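Local coordinates for proteasome assembly chaperone family protein (PDB 3VR0) that acts as an archaeal proteasome activator related to proteasome assembly chaperones, probably by binding the proteasome core, at residues 63-68 with 87-92. Residues are numbered along the deposited sequence; the frame is centred on the assembly and turned at random.
Sequences AELYSP and NEFYYW
Two neighbouring antiparallel strands of the mixed sheet in this PAC2-family fold, 60-66 and 87-92, pair here. Ala63 with Phe89 and Leu65 with Asn87 form hydrogen-bonded pairs. The bond from Phe89 N to Ala63 O measures 2.9 Å and is almost straight, although the donor sits above the carbonyl plane; Leu65 N to Asn87 O is the shortest of the four at 2.7 Å, and Ala63 N to Phe89 O is weak, at 3.5 Å. Asn87 N meets Leu65 O in plane on a lone pair.

On the face of Ala63, Leu65, Asn87 and Phe89, helix 116-131 covers the strands. The Phe89 ring, its CG anti to the carbonyl carbon (chi1 -66°), reaches Ala63 CB with CD2 and, 4.1 Å away, Leu65 CB with CE2, while Phe129 of that helix meets it edge-to-face. Leu65 and Asn87 run side by side, and the Asn87 amide ND2 is bonded to Thr109 O.

The other face carries the non-hydrogen-bonded pair Glu64 and Glu88. Glu64 CG takes the crowded position between backbone N and carbonyl carbon, whereas Glu88 CG lies anti to its carbonyl carbon; both chains then run extended, pointing the same way with carboxylate planes nearly parallel, 7° apart. This brings Glu64 OE1 and Glu88 OE2 to 3.9 Å, a like-charge contact bridged by Lys61 NZ, salt-bridged to both; Glu64 OE2 also bonds Tyr25 OH. An alanine at Glu88 would remove one acid from this cluster and would probably leave Lys61 less firmly held and the Tyr90 hydroxyl without its carboxylate acceptor. That hydroxyl donates to Glu88 OE1 over 2.8 Å, from 60° above the carboxylate plane.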
ATOM      1  N   ALA C  63     -27.606  -9.435  -7.233  1.00 20.81           N
ATOM      2  CA  ALA C  63     -26.386  -8.761  -7.687  1.00 20.86           C
ATOM      3  C   ALA C  63     -25.132  -9.366  -7.035  1.00 21.59           C
ATOM      4  O   ALA C  63     -25.208  -9.943  -5.965  1.00 19.99           O
ATOM      5  CB  ALA C  63     -26.454  -7.276  -7.376  1.00 18.69           C
ATOM      6  N   GLU C  64     -23.986  -9.244  -7.687  1.00 22.62           N
ATOM      7  CA  GLU C  64     -22.771  -9.573  -6.984  1.00 25.34           C
ATOM      8  C   GLU C  64     -21.647  -8.552  -7.176  1.00 24.32           C
ATOM      9  O   GLU C  64     -21.586  -7.831  -8.189  1.00 23.60           O
ATOM     10  CB  GLU C  64     -22.379 -11.083  -7.099  1.00 26.19           C
ATOM     11  CG  GLU C  64     -22.221 -11.633  -8.426  1.00 33.48           C
ATOM     12  CD  GLU C  64     -22.413 -13.178  -8.475  1.00 41.22           C
ATOM     13  OE1 GLU C  64     -22.745 -13.849  -7.448  1.00 43.05           O
ATOM     14  OE2 GLU C  64     -22.208 -13.715  -9.580  1.00 45.16           O
ATOM     15  N   LEU C  65     -20.835  -8.418  -6.127  1.00 22.83           N
ATOM     16  CA  LEU C  65     -19.796  -7.388  -6.094  1.00 22.24           C
ATOM     17  C   LEU C  65     -18.425  -8.033  -6.234  1.00 22.32           C
ATOM     18  O   LEU C  65     -18.118  -8.993  -5.554  1.00 22.93           O
ATOM     19  CB  LEU C  65     -19.922  -6.579  -4.806  1.00 21.52           C
ATOM     20  CG  LEU C  65     -18.981  -5.392  -4.590  1.00 23.53           C
ATOM     21  CD1 LEU C  65     -19.627  -4.344  -3.668  1.00 21.29           C
ATOM     22  CD2 LEU C  65     -17.580  -5.871  -4.006  1.00 20.01           C
ATOM     23  N   TYR C  66     -17.603  -7.516  -7.120  1.00 21.64           N
ATOM     24  CA  TYR C  66     -16.230  -7.938  -7.195  1.00 22.09           C
ATOM     25  C   TYR C  66     -15.360  -6.710  -6.996  1.00 21.90           C
ATOM     26  O   TYR C  66     -15.739  -5.603  -7.381  1.00 22.20           O
ATOM     27  CB  TYR C  66     -15.933  -8.507  -8.593  1.00 22.98           C
ATOM     28  CG  TYR C  66     -16.804  -9.736  -8.945  1.00 22.88           C
ATOM     29  CD1 TYR C  66     -16.418 -11.008  -8.554  1.00 21.53           C
ATOM     30  CD2 TYR C  66     -18.031  -9.584  -9.623  1.00 23.68           C
ATOM     31  CE1 TYR C  66     -17.213 -12.131  -8.861  1.00 25.88           C
ATOM     32  CE2 TYR C  66     -18.858 -10.711  -9.946  1.00 22.30           C
ATOM     33  CZ  TYR C  66     -18.440 -11.959  -9.569  1.00 24.74           C
ATOM     34  OH  TYR C  66     -19.200 -13.069  -9.905  1.00 30.24           O
ATOM     35  N   SER C  67     -14.164  -6.924  -6.466  1.00 20.37           N
ATOM     36  CA  SER C  67     -13.264  -5.816  -6.182  1.00 19.70           C
ATOM     37  C   SER C  67     -11.805  -6.155  -6.392  1.00 18.40           C
ATOM     38  O   SER C  67     -11.326  -7.176  -5.898  1.00 18.48           O
ATOM     39  CB  SER C  67     -13.417  -5.424  -4.721  1.00 18.30           C
ATOM     40  OG  SER C  67     -12.611  -4.273  -4.501  1.00 22.84           O
ATOM     41  N   PRO C  68     -11.084  -5.281  -7.074  1.00 19.07           N
ATOM     42  CA  PRO C  68      -9.629  -5.411  -7.263  1.00 19.47           C
ATOM     43  C   PRO C  68      -8.875  -5.093  -5.944  1.00 21.16           C
ATOM     44  O   PRO C  68      -7.651  -5.248  -5.909  1.00 21.10           O
ATOM     45  CB  PRO C  68      -9.315  -4.339  -8.348  1.00 18.82           C
ATOM     46  CG  PRO C  68     -10.462  -3.206  -8.008  1.00 19.02           C
ATOM     47  CD  PRO C  68     -11.651  -4.125  -7.827  1.00 19.30           C
ATOM     48  N   ASN C  87     -18.885 -10.393  -3.047  1.00 22.24           N
ATOM     49  CA  ASN C  87     -20.000 -10.264  -2.120  1.00 23.03           C
ATOM     50  C   ASN C  87     -21.279 -10.483  -2.958  1.00 23.68           C
ATOM     51  O   ASN C  87     -21.255 -10.323  -4.209  1.00 22.93           O
ATOM     52  CB  ASN C  87     -20.036  -8.882  -1.461  1.00 21.77           C
ATOM     53  CG  ASN C  87     -18.777  -8.583  -0.624  1.00 24.28           C
ATOM     54  OD1 ASN C  87     -18.547  -7.425  -0.277  1.00 24.04           O
ATOM     55  ND2 ASN C  87     -17.962  -9.627  -0.301  1.00 19.65           N
ATOM     56  N   GLU C  88     -22.375 -10.815  -2.280  1.00 23.09           N
ATOM     57  CA  GLU C  88     -23.615 -11.145  -2.960  1.00 24.32           C
ATOM     58  C   GLU C  88     -24.694 -10.354  -2.318  1.00 23.13           C
ATOM     59  O   GLU C  88     -24.696 -10.225  -1.090  1.00 23.63           O
ATOM     60  CB  GLU C  88     -23.937 -12.627  -2.796  1.00 25.41           C
ATOM     61  CG  GLU C  88     -22.939 -13.567  -3.458  1.00 32.11           C
ATOM     62  CD  GLU C  88     -23.275 -15.059  -3.213  1.00 45.63           C
ATOM     63  OE1 GLU C  88     -23.764 -15.435  -2.095  1.00 49.87           O
ATOM     64  OE2 GLU C  88     -23.056 -15.868  -4.152  1.00 50.19           O
ATOM     65  N   PHE C  89     -25.598  -9.806  -3.127  1.00 20.96           N
ATOM     66  CA  PHE C  89     -26.764  -9.128  -2.604  1.00 20.51           C
ATOM     67  C   PHE C  89     -28.010  -9.989  -2.866  1.00 21.53           C
ATOM     68  O   PHE C  89     -28.194 -10.487  -3.989  1.00 21.04           O
ATOM     69  CB  PHE C  89     -26.965  -7.772  -3.283  1.00 19.80           C
ATOM     70  CG  PHE C  89     -25.895  -6.774  -3.000  1.00 17.56           C
ATOM     71  CD1 PHE C  89     -26.081  -5.776  -2.006  1.00 18.74           C
ATOM     72  CD2 PHE C  89     -24.729  -6.765  -3.750  1.00 19.00           C
ATOM     73  CE1 PHE C  89     -25.092  -4.804  -1.774  1.00 21.87           C
ATOM     74  CE2 PHE C  89     -23.706  -5.785  -3.503  1.00 19.38           C
ATOM     75  CZ  PHE C  89     -23.892  -4.822  -2.538  1.00 19.17           C
ATOM     76  N   TYR C  90     -28.844 -10.150  -1.830  1.00 21.83           N
ATOM     77  CA  TYR C  90     -30.112 -10.885  -1.907  1.00 23.18           C
ATOM     78  C   TYR C  90     -31.229  -9.924  -1.566  1.00 23.90           C
ATOM     79  O   TYR C  90     -31.031  -8.992  -0.769  1.00 24.96           O
ATOM     80  CB  TYR C  90     -30.150 -12.037  -0.884  1.00 24.31           C
ATOM     81  CG  TYR C  90     -29.199 -13.155  -1.218  1.00 24.79           C
ATOM     82  CD1 TYR C  90     -29.649 -14.335  -1.777  1.00 27.45           C
ATOM     83  CD2 TYR C  90     -27.840 -13.011  -0.992  1.00 26.94           C
ATOM     84  CE1 TYR C  90     -28.751 -15.353  -2.104  1.00 31.76           C
ATOM     85  CE2 TYR C  90     -26.948 -14.006  -1.302  1.00 29.25           C
ATOM     86  CZ  TYR C  90     -27.398 -15.163  -1.861  1.00 32.39           C
ATOM     87  OH  TYR C  90     -26.474 -16.132  -2.156  1.00 38.20           O
ATOM     88  N   TYR C  91     -32.412 -10.115  -2.132  1.00 23.47           N
ATOM     89  CA  TYR C  91     -33.520  -9.279  -1.654  1.00 23.66           C
ATOM     90  C   TYR C  91     -34.701 -10.105  -1.148  1.00 24.13           C
ATOM     91  O   TYR C  91     -34.887 -11.285  -1.512  1.00 23.13           O
ATOM     92  CB  TYR C  91     -33.997  -8.323  -2.757  1.00 23.57           C
ATOM     93  CG  TYR C  91     -34.866  -9.011  -3.827  1.00 23.61           C
ATOM     94  CD1 TYR C  91     -36.275  -9.059  -3.703  1.00 25.95           C
ATOM     95  CD2 TYR C  91     -34.271  -9.619  -4.922  1.00 24.96           C
ATOM     96  CE1 TYR C  91     -37.074  -9.679  -4.692  1.00 30.08           C
ATOM     97  CE2 TYR C  91     -35.022 -10.219  -5.914  1.00 28.92           C
ATOM     98  CZ  TYR C  91     -36.431 -10.267  -5.789  1.00 31.68           C
ATOM     99  OH  TYR C  91     -37.140 -10.880  -6.784  1.00 33.10           O
ATOM    100  N   TRP C  92     -35.522  -9.458  -0.339  1.00 25.00           N
ATOM    101  CA  TRP C  92     -36.769 -10.088   0.100  1.00 27.21           C
ATOM    102  C   TRP C  92     -37.843  -9.053  -0.056  1.00 27.38           C
ATOM    103  O   TRP C  92     -37.676  -7.906   0.395  1.00 28.09           O
ATOM    104  CB  TRP C  92     -36.700 -10.520   1.557  1.00 26.69           C
ATOM    105  CG  TRP C  92     -37.919 -11.179   2.108  1.00 26.85           C
ATOM    106  CD1 TRP C  92     -38.329 -12.489   1.893  1.00 25.32           C
ATOM    107  CD2 TRP C  92     -38.864 -10.606   3.028  1.00 25.57           C
ATOM    108  NE1 TRP C  92     -39.464 -12.742   2.641  1.00 24.10           N
ATOM    109  CE2 TRP C  92     -39.824 -11.607   3.324  1.00 24.84           C
ATOM    110  CE3 TRP C  92     -39.010  -9.326   3.614  1.00 27.73           C
ATOM    111  CZ2 TRP C  92     -40.908 -11.381   4.204  1.00 23.25           C
ATOM    112  CZ3 TRP C  92     -40.080  -9.101   4.492  1.00 28.56           C
ATOM    113  CH2 TRP C  92     -41.028 -10.145   4.775  1.00 25.06           C
TER